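Long-range contact in structural protein ORF273 (Acidianus two-tailed virus, PDB 4ART), which is a structural protein of the virion whose precise role is not established, built on a fold that withstands heat and acid: residues 117-129 and 172-186. Sequence-based numbering, arbitrary orientation.
Sequences LKFYLEKAGFRIA and PQIVEQKLGNKPRTI
The Phe126 ring is clamped between Pro183, whose CA stands over the centre of one face, 3.7 Å from the ring centroid, and Leu179 CD1 over the opposite face, both as CH-pi contacts. At the ring's edge, in plane, lie Leu121 O and Gly180 O. CG of Phe126 is anti to its carbonyl carbon (chi1 -69°), which sends the ring across to helix 172-179, where CE1 meets Val175 CG1. The Tyr120 ring carries Pro172 N over the rim of one face and Ala124 CB over the rim of the other; its OH binds an in-plane water at 2.7 Å, which donates to Pro172 O and so links the two helices. Deeper in, Leu121 spreads its methyls, CD2 to Val175 CG2 (3.7 Å) and CD1 to Ile186 CD1. Gly125, with positive phi, ends helix 113-123 in a Schellman motif and leads into the strand. There Arg127 N donates to Arg184 O from above the carbonyl plane, whereas Ile186 N approaches Arg127 O nearly end-on (2.7 Å) and Ala129 N binds Ile186 O. The guanidinium of Arg184 forms a salt bridge with Glu190. Two helix-turn-strand units are joined, their helices crossing at -64° and strands 127-128 and 185-186 paired as a two-stranded parallel sheet.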
loop_
_atom_site.group_PDB
_atom_site.type_symbol
_atom_site.label_atom_id
_atom_site.label_comp_id
_atom_site.label_asym_id
_atom_site.label_seq_id
_atom_site.Cartn_x
_atom_site.Cartn_y
_atom_site.Cartn_z
ATOM N N LEU A 117 -14.746 0.265 7.403
ATOM C CA LEU A 117 -15.292 -0.467 8.535
ATOM C C LEU A 117 -15.365 0.464 9.758
ATOM O O LEU A 117 -16.409 0.513 10.401
ATOM C CB LEU A 117 -14.401 -1.679 8.854
ATOM C CG LEU A 117 -14.917 -2.571 9.977
ATOM C CD1 LEU A 117 -16.283 -3.162 9.631
ATOM C CD2 LEU A 117 -13.905 -3.642 10.347
ATOM N N LYS A 118 -14.269 1.198 10.066
ATOM C CA LYS A 118 -14.214 2.143 11.189
ATOM C C LYS A 118 -15.315 3.204 11.020
ATOM O O LYS A 118 -16.095 3.436 11.941
ATOM C CB LYS A 118 -12.826 2.811 11.264
ATOM C CG LYS A 118 -12.720 3.973 12.256
ATOM C CD LYS A 118 -11.303 4.536 12.342
ATOM C CE LYS A 118 -10.951 5.542 11.293
ATOM N NZ LYS A 118 -9.490 5.820 11.288
ATOM N N PHE A 119 -15.371 3.824 9.845
ATOM C CA PHE A 119 -16.351 4.852 9.499
ATOM C C PHE A 119 -17.793 4.319 9.607
ATOM O O PHE A 119 -18.616 4.999 10.200
ATOM C CB PHE A 119 -16.051 5.452 8.107
ATOM C CG PHE A 119 -14.687 6.134 7.932
ATOM C CD1 PHE A 119 -13.999 6.649 9.020
ATOM C CD2 PHE A 119 -14.132 6.319 6.662
ATOM C CE1 PHE A 119 -12.764 7.323 8.845
ATOM C CE2 PHE A 119 -12.892 6.990 6.498
ATOM C CZ PHE A 119 -12.223 7.478 7.588
ATOM N N TYR A 120 -18.080 3.090 9.112
ATOM C CA TYR A 120 -19.428 2.494 9.214
ATOM C C TYR A 120 -19.786 2.234 10.664
ATOM O O TYR A 120 -20.872 2.626 11.095
ATOM C CB TYR A 120 -19.587 1.189 8.383
ATOM C CG TYR A 120 -20.890 0.461 8.696
ATOM C CD1 TYR A 120 -22.078 0.808 8.054
ATOM C CD2 TYR A 120 -20.947 -0.525 9.686
ATOM C CE1 TYR A 120 -23.292 0.205 8.399
ATOM C CE2 TYR A 120 -22.148 -1.160 10.015
ATOM C CZ TYR A 120 -23.320 -0.791 9.371
ATOM O OH TYR A 120 -24.503 -1.404 9.720
ATOM N N LEU A 121 -18.889 1.541 11.420
ATOM C CA LEU A 121 -19.128 1.224 12.824
ATOM C C LEU A 121 -19.494 2.450 13.646
ATOM O O LEU A 121 -20.490 2.431 14.364
ATOM C CB LEU A 121 -17.943 0.485 13.446
ATOM C CG LEU A 121 -17.738 -0.981 13.030
ATOM C CD1 LEU A 121 -16.399 -1.468 13.488
ATOM C CD2 LEU A 121 -18.838 -1.903 13.555
ATOM N N GLU A 122 -18.723 3.525 13.499
ATOM C CA GLU A 122 -18.927 4.780 14.232
ATOM C C GLU A 122 -20.176 5.532 13.829
ATOM O O GLU A 122 -20.827 6.142 14.685
ATOM C CB GLU A 122 -17.695 5.668 14.133
ATOM C CG GLU A 122 -16.582 5.059 14.938
ATOM C CD GLU A 122 -15.188 5.642 14.859
ATOM O OE1 GLU A 122 -14.946 6.616 14.106
ATOM O OE2 GLU A 122 -14.338 5.146 15.625
ATOM N N LYS A 123 -20.516 5.479 12.538
ATOM C CA LYS A 123 -21.716 6.119 11.999
ATOM C C LYS A 123 -22.944 5.371 12.511
ATOM O O LYS A 123 -23.949 6.007 12.756
ATOM C CB LYS A 123 -21.685 6.185 10.452
ATOM C CG LYS A 123 -22.477 7.336 9.880
ATOM C CD LYS A 123 -22.567 7.322 8.365
ATOM C CE LYS A 123 -23.441 8.459 7.912
ATOM N NZ LYS A 123 -23.372 8.687 6.445
ATOM N N ALA A 124 -22.841 4.037 12.721
ATOM C CA ALA A 124 -23.929 3.184 13.224
ATOM C C ALA A 124 -24.098 3.240 14.753
ATOM O O ALA A 124 -25.023 2.623 15.281
ATOM C CB ALA A 124 -23.727 1.743 12.769
ATOM N N GLY A 125 -23.212 3.958 15.447
ATOM C CA GLY A 125 -23.281 4.119 16.893
ATOM C C GLY A 125 -22.304 3.287 17.701
ATOM O O GLY A 125 -22.249 3.437 18.922
ATOM N N PHE A 126 -21.569 2.367 17.051
ATOM C CA PHE A 126 -20.571 1.565 17.757
ATOM C C PHE A 126 -19.333 2.439 18.074
ATOM O O PHE A 126 -19.081 3.446 17.402
ATOM C CB PHE A 126 -20.163 0.325 16.931
ATOM C CG PHE A 126 -21.238 -0.728 16.778
ATOM C CD1 PHE A 126 -22.133 -0.684 15.718
ATOM C CD2 PHE A 126 -21.354 -1.762 17.695
ATOM C CE1 PHE A 126 -23.136 -1.668 15.583
ATOM C CE2 PHE A 126 -22.333 -2.761 17.549
ATOM C CZ PHE A 126 -23.219 -2.712 16.493
ATOM N N ARG A 127 -18.619 2.095 19.147
ATOM C CA ARG A 127 -17.379 2.755 19.590
ATOM C C ARG A 127 -16.266 1.703 19.567
ATOM O O ARG A 127 -16.490 0.599 20.050
ATOM C CB ARG A 127 -17.532 3.372 21.008
ATOM C CG ARG A 127 -18.091 4.799 20.974
ATOM C CD ARG A 127 -18.046 5.494 22.334
ATOM N NE ARG A 127 -18.181 6.955 22.224
ATOM C CZ ARG A 127 -19.339 7.620 22.240
ATOM N NH1 ARG A 127 -20.489 6.967 22.361
ATOM N NH2 ARG A 127 -19.353 8.943 22.127
ATOM N N ILE A 128 -15.112 2.010 18.947
ATOM C CA ILE A 128 -13.975 1.093 18.861
ATOM C C ILE A 128 -13.042 1.454 20.009
ATOM O O ILE A 128 -12.457 2.549 20.030
ATOM C CB ILE A 128 -13.287 1.093 17.437
ATOM C CG1 ILE A 128 -14.298 0.782 16.321
ATOM C CG2 ILE A 128 -12.102 0.123 17.362
ATOM C CD1 ILE A 128 -13.943 1.287 14.978
ATOM N N ALA A 129 -13.001 0.559 21.022
ATOM C CA ALA A 129 -12.206 0.701 22.240
ATOM C C ALA A 129 -12.239 2.154 22.781
ATOM O O ALA A 129 -13.331 2.722 22.879
ATOM C CB ALA A 129 -10.787 0.202 22.010
ATOM N N PRO A 172 -22.683 -4.114 6.801
ATOM C CA PRO A 172 -23.789 -4.139 7.780
ATOM C C PRO A 172 -24.229 -5.529 8.218
ATOM O O PRO A 172 -24.452 -5.732 9.417
ATOM C CB PRO A 172 -24.913 -3.388 7.056
ATOM C CG PRO A 172 -24.193 -2.491 6.111
ATOM C CD PRO A 172 -23.080 -3.349 5.608
ATOM N N GLN A 173 -24.336 -6.482 7.252
ATOM C CA GLN A 173 -24.718 -7.887 7.494
ATOM C C GLN A 173 -23.686 -8.601 8.363
ATOM O O GLN A 173 -24.074 -9.355 9.251
ATOM C CB GLN A 173 -24.872 -8.666 6.174
ATOM C CG GLN A 173 -25.914 -8.106 5.240
ATOM C CD GLN A 173 -25.339 -7.211 4.173
ATOM O OE1 GLN A 173 -24.632 -6.228 4.447
ATOM N NE2 GLN A 173 -25.770 -7.447 2.930
ATOM N N ILE A 174 -22.379 -8.392 8.087
ATOM C CA ILE A 174 -21.275 -9.023 8.853
ATOM C C ILE A 174 -21.203 -8.481 10.293
ATOM O O ILE A 174 -20.996 -9.271 11.217
ATOM C CB ILE A 174 -19.910 -8.997 8.088
ATOM C CG1 ILE A 174 -20.044 -9.679 6.690
ATOM C CG2 ILE A 174 -18.792 -9.638 8.915
ATOM C CD1 ILE A 174 -18.882 -9.405 5.633
ATOM N N VAL A 175 -21.413 -7.141 10.475
ATOM C CA VAL A 175 -21.438 -6.442 11.772
ATOM C C VAL A 175 -22.640 -6.962 12.550
ATOM O O VAL A 175 -22.497 -7.249 13.721
ATOM C CB VAL A 175 -21.433 -4.883 11.619
ATOM C CG1 VAL A 175 -21.786 -4.180 12.916
ATOM C CG2 VAL A 175 -20.083 -4.386 11.118
ATOM N N GLU A 176 -23.813 -7.130 11.890
ATOM C CA GLU A 176 -25.034 -7.633 12.536
ATOM C C GLU A 176 -24.868 -9.073 13.008
ATOM O O GLU A 176 -25.180 -9.370 14.160
ATOM C CB GLU A 176 -26.256 -7.489 11.625
ATOM C CG GLU A 176 -27.564 -7.408 12.394
ATOM C CD GLU A 176 -28.753 -6.899 11.599
ATOM O OE1 GLU A 176 -28.558 -6.028 10.719
ATOM O OE2 GLU A 176 -29.891 -7.315 11.914
ATOM N N GLN A 177 -24.320 -9.944 12.147
ATOM C CA GLN A 177 -24.074 -11.343 12.469
ATOM C C GLN A 177 -23.094 -11.496 13.644
ATOM O O GLN A 177 -23.315 -12.312 14.534
ATOM C CB GLN A 177 -23.540 -12.075 11.222
ATOM C CG GLN A 177 -23.550 -13.602 11.337
ATOM C CD GLN A 177 -24.953 -14.190 11.297
ATOM O OE1 GLN A 177 -25.914 -13.580 10.790
ATOM N NE2 GLN A 177 -25.101 -15.388 11.842
ATOM N N LYS A 178 -22.034 -10.679 13.670
ATOM C CA LYS A 178 -20.999 -10.744 14.704
ATOM C C LYS A 178 -21.281 -9.950 15.992
ATOM O O LYS A 178 -20.959 -10.432 17.073
ATOM C CB LYS A 178 -19.624 -10.381 14.112
ATOM C CG LYS A 178 -18.429 -10.985 14.869
ATOM C CD LYS A 178 -18.082 -12.408 14.405
ATOM C CE LYS A 178 -16.782 -12.887 15.007
ATOM N NZ LYS A 178 -16.173 -13.965 14.183
ATOM N N LEU A 179 -21.862 -8.747 15.888
ATOM C CA LEU A 179 -22.073 -7.877 17.059
ATOM C C LEU A 179 -23.498 -7.683 17.509
ATOM O O LEU A 179 -23.718 -7.275 18.640
ATOM C CB LEU A 179 -21.460 -6.476 16.808
ATOM C CG LEU A 179 -20.026 -6.390 16.308
ATOM C CD1 LEU A 179 -19.674 -4.943 15.972
ATOM C CD2 LEU A 179 -19.054 -6.926 17.329
ATOM N N GLY A 180 -24.440 -7.863 16.604
ATOM C CA GLY A 180 -25.841 -7.585 16.882
ATOM C C GLY A 180 -26.230 -6.201 16.401
ATOM O O GLY A 180 -25.442 -5.530 15.731
ATOM N N ASN A 181 -27.494 -5.823 16.604
ATOM C CA ASN A 181 -27.972 -4.529 16.121
ATOM C C ASN A 181 -27.754 -3.388 17.117
ATOM O O ASN A 181 -27.633 -2.235 16.703
ATOM C CB ASN A 181 -29.426 -4.607 15.597
ATOM C CG ASN A 181 -29.624 -4.122 14.164
ATOM O OD1 ASN A 181 -28.709 -4.138 13.321
ATOM N ND2 ASN A 181 -30.848 -3.696 13.843
ATOM N N LYS A 182 -27.663 -3.705 18.405
ATOM C CA LYS A 182 -27.460 -2.700 19.441
ATOM C C LYS A 182 -26.004 -2.192 19.459
ATOM O O LYS A 182 -25.077 -2.979 19.693
ATOM C CB LYS A 182 -27.891 -3.231 20.821
ATOM C CG LYS A 182 -28.090 -2.143 21.881
ATOM C CD LYS A 182 -27.726 -2.617 23.303
ATOM C CE LYS A 182 -28.826 -3.374 24.028
ATOM N NZ LYS A 182 -29.924 -2.483 24.492
ATOM N N PRO A 183 -25.795 -0.874 19.215
ATOM C CA PRO A 183 -24.437 -0.312 19.289
ATOM C C PRO A 183 -23.919 -0.264 20.727
ATOM O O PRO A 183 -24.689 -0.021 21.667
ATOM C CB PRO A 183 -24.610 1.093 18.719
ATOM C CG PRO A 183 -25.982 1.108 18.088
ATOM C CD PRO A 183 -26.778 0.179 18.914
ATOM N N ARG A 184 -22.601 -0.500 20.878
ATOM C CA ARG A 184 -21.769 -0.603 22.071
ATOM C C ARG A 184 -20.288 -0.375 21.690
ATOM O O ARG A 184 -19.958 -0.226 20.514
ATOM C CB ARG A 184 -21.928 -2.012 22.705
ATOM C CG ARG A 184 -21.651 -3.209 21.770
ATOM C CD ARG A 184 -21.392 -4.463 22.581
ATOM N NE ARG A 184 -21.250 -5.651 21.742
ATOM C CZ ARG A 184 -20.104 -6.277 21.493
ATOM N NH1 ARG A 184 -18.967 -5.819 21.993
ATOM N NH2 ARG A 184 -20.084 -7.355 20.726
ATOM N N THR A 185 -19.403 -0.367 22.701
ATOM C CA THR A 185 -17.969 -0.274 22.496
ATOM C C THR A 185 -17.500 -1.687 22.162
ATOM O O THR A 185 -17.805 -2.624 22.903
ATOM C CB THR A 185 -17.257 0.275 23.744
ATOM O OG1 THR A 185 -17.896 1.481 24.164
ATOM C CG2 THR A 185 -15.763 0.526 23.496
ATOM N N ILE A 186 -16.768 -1.841 21.066
ATOM C CA ILE A 186 -16.204 -3.135 20.665
ATOM C C ILE A 186 -14.701 -3.158 20.971
ATOM O O ILE A 186 -14.074 -2.098 21.060
ATOM C CB ILE A 186 -16.530 -3.462 19.177
ATOM C CG1 ILE A 186 -15.791 -2.530 18.191
ATOM C CG2 ILE A 186 -18.036 -3.443 18.951
ATOM C CD1 ILE A 186 -15.477 -3.130 16.866
HETATM O O HOH W 1 -25.017 -3.566 11.263
#